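PDB 2HES: cytosolic iron-sulfur protein assembly protein 1 from Saccharomyces cerevisiae, which acts as an essential component of the cytosolic iron-sulfur protein assembly machinery, is required for maturation of extramitochondrial iron-sulfur proteins, and interacts with NAR1. Local coordinates for residues A[158-163]-A[201-206]; A[253-258]-A[298-303]; A[262-267]-A[274-279]. All coordinates share one frame; numbering follows the deposited sequence.

Contact 1. Residues A[158-163]-A[201-206]; sequences HVIWHP and WSSDFD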
loop_
_atom_site.group_PDB
_atom_site.type_symbol
_atom_site.label_atom_id
_atom_site.label_comp_id
_atom_site.label_asym_id
_atom_site.label_seq_id
_atom_site.Cartn_x
_atom_site.Cartn_y
_atom_site.Cartn_z
ATOM N N HIS A 158 4.887 1.029 6.041
ATOM C CA HIS A 158 4.419 0.870 4.676
ATOM C C HIS A 158 5.519 1.146 3.683
ATOM O O HIS A 158 6.354 1.991 3.947
ATOM C CB HIS A 158 3.292 1.886 4.470
ATOM C CG HIS A 158 2.564 1.748 3.176
ATOM N ND1 HIS A 158 2.886 2.501 2.065
ATOM C CD2 HIS A 158 1.504 0.987 2.819
ATOM C CE1 HIS A 158 2.052 2.225 1.083
ATOM N NE2 HIS A 158 1.217 1.279 1.502
ATOM N N VAL A 159 5.517 0.399 2.566
ATOM C CA VAL A 159 6.407 0.660 1.413
ATOM C C VAL A 159 5.576 0.657 0.131
ATOM O O VAL A 159 4.591 -0.095 0.007
ATOM C CB VAL A 159 7.557 -0.406 1.282
ATOM C CG1 VAL A 159 8.621 -0.093 2.226
ATOM C CG2 VAL A 159 7.037 -1.822 1.529
ATOM N N ILE A 160 5.956 1.506 -0.827
ATOM C CA ILE A 160 5.332 1.510 -2.136
ATOM C C ILE A 160 6.316 2.049 -3.137
ATOM O O ILE A 160 7.128 2.921 -2.818
ATOM C CB ILE A 160 3.981 2.261 -2.179
ATOM C CG1 ILE A 160 3.156 1.855 -3.409
ATOM C CG2 ILE A 160 4.212 3.811 -2.040
ATOM C CD1 ILE A 160 1.713 2.282 -3.310
ATOM N N TRP A 161 6.324 1.441 -4.323
ATOM C CA TRP A 161 7.129 1.981 -5.405
ATOM C C TRP A 161 6.358 2.896 -6.344
ATOM O O TRP A 161 5.132 2.739 -6.541
ATOM C CB TRP A 161 7.711 0.831 -6.264
ATOM C CG TRP A 161 8.551 -0.129 -5.523
ATOM C CD1 TRP A 161 8.130 -1.169 -4.699
ATOM C CD2 TRP A 161 9.978 -0.246 -5.590
ATOM N NE1 TRP A 161 9.206 -1.884 -4.242
ATOM C CE2 TRP A 161 10.352 -1.340 -4.760
ATOM C CE3 TRP A 161 10.975 0.460 -6.275
ATOM C CZ2 TRP A 161 11.690 -1.719 -4.574
ATOM C CZ3 TRP A 161 12.302 0.117 -6.052
ATOM C CH2 TRP A 161 12.649 -0.976 -5.219
ATOM N N HIS A 162 7.100 3.825 -6.962
ATOM C CA HIS A 162 6.581 4.645 -8.047
ATOM C C HIS A 162 6.052 3.729 -9.202
ATOM O O HIS A 162 6.548 2.611 -9.340
ATOM C CB HIS A 162 7.698 5.578 -8.506
ATOM C CG HIS A 162 7.260 6.612 -9.498
ATOM N ND1 HIS A 162 7.226 6.389 -10.863
ATOM C CD2 HIS A 162 6.819 7.881 -9.313
ATOM C CE1 HIS A 162 6.788 7.478 -11.464
ATOM N NE2 HIS A 162 6.506 8.385 -10.545
ATOM N N PRO A 163 5.038 4.175 -9.975
ATOM C CA PRO A 163 4.449 3.333 -11.022
ATOM C C PRO A 163 5.406 2.941 -12.152
ATOM O O PRO A 163 5.119 1.932 -12.839
ATOM C CB PRO A 163 3.279 4.177 -11.563
ATOM C CG PRO A 163 3.629 5.604 -11.183
ATOM C CD PRO A 163 4.295 5.434 -9.829
ATOM N N TRP A 201 0.951 6.234 7.955
ATOM C CA TRP A 201 0.456 4.846 7.775
ATOM C C TRP A 201 0.681 4.335 6.380
ATOM O O TRP A 201 0.845 3.115 6.179
ATOM C CB TRP A 201 -1.046 4.764 8.096
ATOM C CG TRP A 201 -1.250 4.705 9.633
ATOM C CD1 TRP A 201 -1.549 5.730 10.466
ATOM C CD2 TRP A 201 -1.145 3.535 10.442
ATOM N NE1 TRP A 201 -1.634 5.273 11.788
ATOM C CE2 TRP A 201 -1.401 3.922 11.794
ATOM C CE3 TRP A 201 -0.885 2.185 10.158
ATOM C CZ2 TRP A 201 -1.374 2.998 12.865
ATOM C CZ3 TRP A 201 -0.880 1.250 11.229
ATOM C CH2 TRP A 201 -1.121 1.675 12.563
ATOM N N SER A 202 0.654 5.231 5.419
ATOM C CA SER A 202 0.817 4.823 3.998
ATOM C C SER A 202 1.049 6.017 3.133
ATOM O O SER A 202 0.779 7.155 3.530
ATOM C CB SER A 202 -0.398 4.049 3.489
ATOM O OG SER A 202 -1.472 4.939 3.279
ATOM N N SER A 203 1.563 5.749 1.945
ATOM C CA SER A 203 1.688 6.791 0.917
ATOM C C SER A 203 1.421 6.181 -0.453
ATOM O O SER A 203 1.324 4.921 -0.607
ATOM C CB SER A 203 3.083 7.386 0.961
ATOM O OG SER A 203 4.053 6.505 0.435
ATOM N N ASP A 204 1.286 7.030 -1.472
ATOM C CA ASP A 204 1.109 6.500 -2.867
ATOM C C ASP A 204 1.587 7.581 -3.795
ATOM O O ASP A 204 1.329 8.764 -3.532
ATOM C CB ASP A 204 -0.353 6.165 -3.167
ATOM C CG ASP A 204 -0.524 5.190 -4.351
ATOM O OD1 ASP A 204 0.492 4.720 -4.908
ATOM O OD2 ASP A 204 -1.685 4.907 -4.706
ATOM N N PHE A 205 2.262 7.188 -4.877
ATOM C CA PHE A 205 2.740 8.197 -5.867
ATOM C C PHE A 205 1.672 8.658 -6.857
ATOM O O PHE A 205 0.781 7.917 -7.182
ATOM C CB PHE A 205 3.905 7.649 -6.682
ATOM C CG PHE A 205 5.174 7.519 -5.912
ATOM C CD1 PHE A 205 6.090 8.596 -5.875
ATOM C CD2 PHE A 205 5.473 6.347 -5.215
ATOM C CE1 PHE A 205 7.270 8.508 -5.190
ATOM C CE2 PHE A 205 6.692 6.248 -4.485
ATOM C CZ PHE A 205 7.587 7.340 -4.497
ATOM N N ASP A 206 1.803 9.916 -7.306
ATOM C CA ASP A 206 0.971 10.493 -8.340
ATOM C C ASP A 206 1.219 9.646 -9.563
ATOM O O ASP A 206 2.371 9.233 -9.805
ATOM C CB ASP A 206 1.451 11.936 -8.610
ATOM C CG ASP A 206 0.522 12.744 -9.574
ATOM O OD1 ASP A 206 -0.452 12.193 -10.208
ATOM O OD2 ASP A 206 0.811 13.970 -9.641
HETATM O O HOH W 1 4.917 4.396 1.961
HETATM O O HOH W 2 2.733 4.357 -6.569
HETATM O O HOH W 3 4.829 10.706 -9.276
#
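The imidazole of His158 lies flat against Ser202, whose CB sits over the centre of the ring, 3.6 Å from its centroid. CG of His158 is anti to the backbone N (chi1 -172°); from there CE1 of the ring comes 3.3 Å from Ser203 O. A water in the plane of the imidazole joins His158 ND1 to Ser203 OG, while Ser202 OG accepts from the backbone N of Val256. Two residues on, Ile160 pushes CD1 to 3.2 Å from Asp204 OD1 and rests CG2 on the carbonyl oxygen of Ser203. These are the innermost strands of two successive blades of a WD40 beta-propeller, in WD repeats 4 and 5; they run nearly parallel, 6° between axes, and meet through side chains and water. A second water donates to both Trp161 O and Asp204 OD1, an oxygen that also forms a salt bridge with Lys207, while OD2 accepts from Trp258 N. At the far end Phe205 carries the packing. His162 CB stands over the centre of the Phe205 ring, 4.0 Å from the centroid, and the edge of the His162 imidazole points at the same phenyl in an offset edge-to-face pair, planes at 69°. Pro163 CD reaches Phe205 CB and also lies over a face of the His162 ring, toward its rim, while His162 ND1 accepts the backbone N-H of Ser164.

Contact 2. Residues A[253-258]-A[298-303]; sequences VYNVAW and INVVKW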
loop_
_atom_site.group_PDB
_atom_site.type_symbol
_atom_site.label_atom_id
_atom_site.label_comp_id
_atom_site.label_asym_id
_atom_site.label_seq_id
_atom_site.Cartn_x
_atom_site.Cartn_y
_atom_site.Cartn_z
ATOM N N VAL A 253 -5.705 8.459 9.713
ATOM C CA VAL A 253 -5.956 8.156 8.304
ATOM C C VAL A 253 -5.092 6.932 7.989
ATOM O O VAL A 253 -3.860 7.036 7.914
ATOM C CB VAL A 253 -5.554 9.304 7.379
ATOM C CG1 VAL A 253 -5.848 8.909 5.942
ATOM C CG2 VAL A 253 -6.386 10.549 7.693
ATOM N N TYR A 254 -5.719 5.752 7.887
ATOM C CA TYR A 254 -4.940 4.536 7.819
ATOM C C TYR A 254 -4.469 4.160 6.408
ATOM O O TYR A 254 -3.580 3.335 6.287
ATOM C CB TYR A 254 -5.775 3.354 8.331
ATOM C CG TYR A 254 -5.931 3.266 9.848
ATOM C CD1 TYR A 254 -4.893 3.609 10.716
ATOM C CD2 TYR A 254 -7.111 2.748 10.406
ATOM C CE1 TYR A 254 -5.061 3.510 12.134
ATOM C CE2 TYR A 254 -7.252 2.626 11.793
ATOM C CZ TYR A 254 -6.237 2.972 12.639
ATOM O OH TYR A 254 -6.441 2.831 14.032
ATOM N N ASN A 255 -5.114 4.677 5.387
ATOM C CA ASN A 255 -4.692 4.328 4.007
ATOM C C ASN A 255 -5.069 5.404 2.976
ATOM O O ASN A 255 -6.131 6.026 3.039
ATOM C CB ASN A 255 -5.305 2.934 3.657
ATOM C CG ASN A 255 -4.359 2.029 2.855
ATOM O OD1 ASN A 255 -4.734 1.529 1.817
ATOM N ND2 ASN A 255 -3.152 1.782 3.373
ATOM N N VAL A 256 -4.182 5.624 2.011
ATOM C CA VAL A 256 -4.487 6.459 0.875
ATOM C C VAL A 256 -4.115 5.752 -0.405
ATOM O O VAL A 256 -3.201 4.894 -0.416
ATOM C CB VAL A 256 -3.713 7.833 0.939
ATOM C CG1 VAL A 256 -4.137 8.653 2.139
ATOM C CG2 VAL A 256 -2.203 7.576 1.025
ATOM N N ALA A 257 -4.774 6.153 -1.484
ATOM C CA ALA A 257 -4.554 5.565 -2.826
ATOM C C ALA A 257 -4.775 6.610 -3.889
ATOM O O ALA A 257 -5.792 7.350 -3.859
ATOM C CB ALA A 257 -5.514 4.387 -3.043
ATOM N N TRP A 258 -3.823 6.708 -4.808
ATOM C CA TRP A 258 -3.857 7.729 -5.807
ATOM C C TRP A 258 -4.054 7.017 -7.126
ATOM O O TRP A 258 -3.166 6.270 -7.587
ATOM C CB TRP A 258 -2.585 8.570 -5.808
ATOM C CG TRP A 258 -2.761 9.969 -6.418
ATOM C CD1 TRP A 258 -3.691 10.358 -7.366
ATOM C CD2 TRP A 258 -1.914 11.101 -6.208
ATOM N NE1 TRP A 258 -3.510 11.690 -7.689
ATOM C CE2 TRP A 258 -2.422 12.165 -7.002
ATOM C CE3 TRP A 258 -0.803 11.348 -5.377
ATOM C CZ2 TRP A 258 -1.864 13.460 -6.988
ATOM C CZ3 TRP A 258 -0.233 12.630 -5.374
ATOM C CH2 TRP A 258 -0.774 13.675 -6.177
ATOM N N ILE A 298 -11.597 1.300 9.121
ATOM C CA ILE A 298 -11.279 0.854 7.767
ATOM C C ILE A 298 -9.762 0.969 7.601
ATOM O O ILE A 298 -9.181 2.036 7.903
ATOM C CB ILE A 298 -11.986 1.690 6.674
ATOM C CG1 ILE A 298 -13.499 1.820 6.911
ATOM C CG2 ILE A 298 -11.679 1.132 5.282
ATOM C CD1 ILE A 298 -14.199 2.697 5.900
ATOM N N ASN A 299 -9.113 -0.084 7.086
ATOM C CA ASN A 299 -7.644 -0.154 7.146
ATOM C C ASN A 299 -6.976 0.049 5.810
ATOM O O ASN A 299 -5.765 0.376 5.752
ATOM C CB ASN A 299 -7.221 -1.531 7.670
ATOM C CG ASN A 299 -7.706 -1.778 9.070
ATOM O OD1 ASN A 299 -7.409 -1.013 9.990
ATOM N ND2 ASN A 299 -8.467 -2.853 9.243
ATOM N N VAL A 300 -7.723 -0.217 4.748
ATOM C CA VAL A 300 -7.134 -0.313 3.393
ATOM C C VAL A 300 -8.102 0.101 2.307
ATOM O O VAL A 300 -9.311 -0.158 2.410
ATOM C CB VAL A 300 -6.446 -1.718 3.112
ATOM C CG1 VAL A 300 -7.435 -2.883 3.214
ATOM C CG2 VAL A 300 -5.798 -1.729 1.766
ATOM N N VAL A 301 -7.570 0.767 1.272
ATOM C CA VAL A 301 -8.349 1.195 0.124
ATOM C C VAL A 301 -7.523 1.080 -1.144
ATOM O O VAL A 301 -6.347 1.410 -1.126
ATOM C CB VAL A 301 -8.870 2.667 0.294
ATOM C CG1 VAL A 301 -7.698 3.673 0.411
ATOM C CG2 VAL A 301 -9.825 3.041 -0.831
ATOM N N LYS A 302 -8.149 0.624 -2.236
ATOM C CA LYS A 302 -7.495 0.532 -3.547
ATOM C C LYS A 302 -8.440 0.923 -4.670
ATOM O O LYS A 302 -9.626 0.659 -4.591
ATOM C CB LYS A 302 -7.015 -0.913 -3.786
ATOM C CG LYS A 302 -5.828 -1.386 -2.943
ATOM C CD LYS A 302 -4.567 -0.582 -3.258
ATOM C CE LYS A 302 -3.303 -1.406 -3.123
ATOM N NZ LYS A 302 -3.069 -2.074 -1.825
ATOM N N TRP A 303 -7.895 1.494 -5.737
ATOM C CA TRP A 303 -8.623 1.817 -6.954
ATOM C C TRP A 303 -8.438 0.632 -7.875
ATOM O O TRP A 303 -7.292 0.220 -8.107
ATOM C CB TRP A 303 -7.988 2.996 -7.656
ATOM C CG TRP A 303 -8.162 4.308 -6.997
ATOM C CD1 TRP A 303 -7.227 4.996 -6.276
ATOM C CD2 TRP A 303 -9.331 5.129 -7.036
ATOM N NE1 TRP A 303 -7.744 6.194 -5.857
ATOM C CE2 TRP A 303 -9.034 6.304 -6.307
ATOM C CE3 TRP A 303 -10.597 4.994 -7.621
ATOM C CZ2 TRP A 303 -9.956 7.328 -6.136
ATOM C CZ3 TRP A 303 -11.517 6.007 -7.452
ATOM C CH2 TRP A 303 -11.189 7.171 -6.718
HETATM O O HOH W 4 -3.466 0.224 6.925
HETATM O O HOH W 5 -3.668 0.192 -0.178
#
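Asn255 and Trp303 reach across this contact in opposite senses, each bonding to the other strand's backbone. The strands 253-258 and 298-303 are the innermost strands of adjacent blades in the WD40 beta-propeller, in WD repeats 6 and 7, and run side by side, nearly parallel. Each carries a classic beta bulge near its start: Tyr254 and Asn255 both face Val267, and Asn299 and Val300 both face Gly315.

The amide of Asn255 stands in the gap between the strands. Its OD1 accepts the N-H of Val301 at 3.0 Å in a nearly straight bond (165° at the hydrogen). A water donates to the same OD1 and accepts from Lys302 NZ, so two donors grip this buried oxygen; the ammonium group also bonds to Phe20 O, and its charge would probably polarise the amide through that water. On the other branch, ND2 turns back to Tyr254 O in a weak bond.

Tyr254 and Asn299 lie side by side and point the same way, ring and amide planes 37° apart. The tyrosine offers its edge to Ile298 O, which lies in the ring plane 3.3 Å from CD2, and its hydroxyl bonds to Glu297. Asn299 ND2 is held by Asp317 and by Ile17 O.

Farther along, Ala257 CB touches Val301 CG1 and sits 3.7 Å from Trp303 CD1. CG of Trp303 is anti to its own carbonyl carbon. The indole meets the partner strand with its NE1 edge, and NE1 donates to Ala257 O at 3.0 Å; the oxygen lies near the indole plane, but the nitrogen stands above the carbonyl plane, 71° out of it.

Contact 3. Residues A[262-267]-A[274-279]; sequences GLIASV and AVYEEV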
loop_
_atom_site.group_PDB
_atom_site.type_symbol
_atom_site.label_atom_id
_atom_site.label_comp_id
_atom_site.label_asym_id
_atom_site.label_seq_id
_atom_site.Cartn_x
_atom_site.Cartn_y
_atom_site.Cartn_z
ATOM N N GLY A 262 -6.308 10.242 -11.492
ATOM C CA GLY A 262 -5.915 11.497 -10.879
ATOM C C GLY A 262 -6.498 11.716 -9.496
ATOM O O GLY A 262 -6.156 12.702 -8.825
ATOM N N LEU A 263 -7.398 10.826 -9.062
ATOM C CA LEU A 263 -8.150 11.067 -7.834
ATOM C C LEU A 263 -7.471 10.390 -6.656
ATOM O O LEU A 263 -7.002 9.256 -6.786
ATOM C CB LEU A 263 -9.591 10.509 -7.934
ATOM C CG LEU A 263 -10.534 11.052 -9.017
ATOM C CD1 LEU A 263 -11.895 10.372 -8.908
ATOM C CD2 LEU A 263 -10.666 12.586 -8.986
ATOM N N ILE A 264 -7.501 11.035 -5.493
ATOM C CA ILE A 264 -6.978 10.427 -4.267
ATOM C C ILE A 264 -8.188 9.876 -3.477
ATOM O O ILE A 264 -9.226 10.535 -3.400
ATOM C CB ILE A 264 -6.200 11.464 -3.378
ATOM C CG1 ILE A 264 -4.909 11.892 -4.080
ATOM C CG2 ILE A 264 -5.867 10.886 -1.972
ATOM C CD1 ILE A 264 -4.182 13.012 -3.344
ATOM N N ALA A 265 -8.030 8.696 -2.910
ATOM C CA ALA A 265 -8.962 8.151 -1.909
ATOM C C ALA A 265 -8.293 8.011 -0.552
ATOM O O ALA A 265 -7.097 7.648 -0.466
ATOM C CB ALA A 265 -9.487 6.786 -2.398
ATOM N N SER A 266 -9.029 8.312 0.526
ATOM C CA SER A 266 -8.519 8.060 1.872
ATOM C C SER A 266 -9.542 7.297 2.726
ATOM O O SER A 266 -10.753 7.400 2.491
ATOM C CB SER A 266 -8.129 9.366 2.578
ATOM O OG SER A 266 -9.275 10.213 2.779
ATOM N N VAL A 267 -9.028 6.518 3.661
ATOM C CA VAL A 267 -9.877 5.861 4.662
ATOM C C VAL A 267 -9.323 5.962 6.048
ATOM O O VAL A 267 -8.094 5.925 6.266
ATOM C CB VAL A 267 -10.180 4.354 4.300
ATOM C CG1 VAL A 267 -10.908 4.255 2.994
ATOM C CG2 VAL A 267 -8.888 3.488 4.327
ATOM N N ALA A 274 -13.302 8.890 1.630
ATOM C CA ALA A 274 -13.383 10.140 0.880
ATOM C C ALA A 274 -12.592 10.050 -0.409
ATOM O O ALA A 274 -11.578 9.329 -0.464
ATOM C CB ALA A 274 -12.853 11.291 1.713
ATOM N N VAL A 275 -13.051 10.796 -1.410
ATOM C CA VAL A 275 -12.368 10.963 -2.692
ATOM C C VAL A 275 -12.152 12.451 -2.912
ATOM O O VAL A 275 -13.062 13.245 -2.658
ATOM C CB VAL A 275 -13.192 10.358 -3.873
ATOM C CG1 VAL A 275 -12.468 10.524 -5.218
ATOM C CG2 VAL A 275 -13.486 8.882 -3.572
ATOM N N TYR A 276 -10.979 12.796 -3.435
ATOM C CA TYR A 276 -10.562 14.188 -3.678
ATOM C C TYR A 276 -10.141 14.398 -5.124
ATOM O O TYR A 276 -9.529 13.512 -5.743
ATOM C CB TYR A 276 -9.361 14.530 -2.802
ATOM C CG TYR A 276 -9.441 14.089 -1.378
ATOM C CD1 TYR A 276 -9.877 14.970 -0.374
ATOM C CD2 TYR A 276 -9.071 12.786 -0.998
ATOM C CE1 TYR A 276 -9.899 14.567 0.965
ATOM C CE2 TYR A 276 -9.096 12.374 0.342
ATOM C CZ TYR A 276 -9.548 13.247 1.311
ATOM O OH TYR A 276 -9.548 12.849 2.630
ATOM N N GLU A 277 -10.424 15.576 -5.667
ATOM C CA GLU A 277 -10.084 15.853 -7.056
ATOM C C GLU A 277 -9.335 17.189 -7.119
ATOM O O GLU A 277 -9.683 18.112 -6.389
ATOM C CB GLU A 277 -11.378 15.916 -7.910
ATOM C CG GLU A 277 -11.125 16.205 -9.369
ATOM C CD GLU A 277 -12.396 16.498 -10.132
ATOM O OE1 GLU A 277 -13.319 17.131 -9.554
ATOM O OE2 GLU A 277 -12.481 16.068 -11.307
ATOM N N GLU A 278 -8.306 17.274 -7.976
ATOM C CA GLU A 278 -7.488 18.479 -8.136
ATOM C C GLU A 278 -7.935 19.193 -9.401
ATOM O O GLU A 278 -7.837 18.644 -10.512
ATOM C CB GLU A 278 -5.994 18.094 -8.253
ATOM C CG GLU A 278 -5.036 19.244 -8.117
ATOM C CD GLU A 278 -3.587 18.858 -8.383
ATOM O OE1 GLU A 278 -3.353 17.929 -9.197
ATOM O OE2 GLU A 278 -2.705 19.508 -7.790
ATOM N N VAL A 279 -8.425 20.415 -9.227
ATOM C CA VAL A 279 -8.881 21.236 -10.348
ATOM C C VAL A 279 -8.342 22.636 -10.153
ATOM O O VAL A 279 -8.475 23.204 -9.064
ATOM C CB VAL A 279 -10.421 21.311 -10.406
ATOM C CG1 VAL A 279 -10.872 22.004 -11.702
ATOM C CG2 VAL A 279 -11.064 19.937 -10.282
HETATM O O HOH W 6 -7.534 15.058 -9.524
HETATM O O HOH W 7 -4.242 15.321 -9.901
#
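Tyr276 and Ser266 join their hydroxyls across two neighbouring strands, OH to OG at 2.7 Å, and either could be the donor. Ser266 OG also bonds to His249 NE2, so the serine links the tyrosine to a histidine. CG of Tyr276 is anti to the carbonyl carbon (chi1 -45°); the ring passes Ile264 O and Ser266 with its edge.

Backbone bonds tie the strands together. Ile264 and Tyr276 form one hydrogen-bonded pair, Tyr276 N to Ile264 O at 2.9 Å and Ile264 N to Tyr276 O at 3.2 Å; Ser266 and Ala274 form the next. Between them Ala265 and Val275 make a non-hydrogen-bonded pair with CA atoms 4.5 Å apart. This is the beta hairpin of the second and third strands in a four-stranded blade of the WD40 propeller, within WD repeat 6. CA-H...O contacts add to the backbone bonds: Val275 CA lies 3.2 Å from Ile264 O.

Apolar contacts fall on both faces of the sheet. On the face of Ile264, Ser266 and Tyr276, Ile264 CG2 meets Tyr276 CD2 at 3.9 Å, and Trp283 of the next strand touches both residues. An alanine at Tyr276 would probably leave Ser266 OG with His249 but without its phenolic mate, and open a gap beside Ile264 CG2. Leu263 spreads its two methyls, CD1 against Val275 CG1 (3.7 Å) and CD2 against Glu277 CB (3.6 Å).

Water bridges the open end of the hairpin, where one molecule donates to Gly262 O and accepts from Glu278 N.

How the contacts relate
The three contacts sample two kinds of joint in one propeller: contacts 1 and 2 lie between blades near the central axis, contact 3 within a blade. Contacts 1 and 2 have centres 11 Å apart and touch directly, Asp204 OD2 reaching Trp258 N at 2.8 Å in a probable hydrogen bond, so four successive inner strands are linked in sequence. Contact 3 is nested in the chain loop closed by contact 2 and lies in the sheet of strand 253-258, the neighbour of 264-268: Ala257 O lies 2.8 Å from Ala265 N. Contacts 1 and 3 do not touch. A bound calcium ion lies nearest to contact 3, about 9 Å from the side chain of Tyr276.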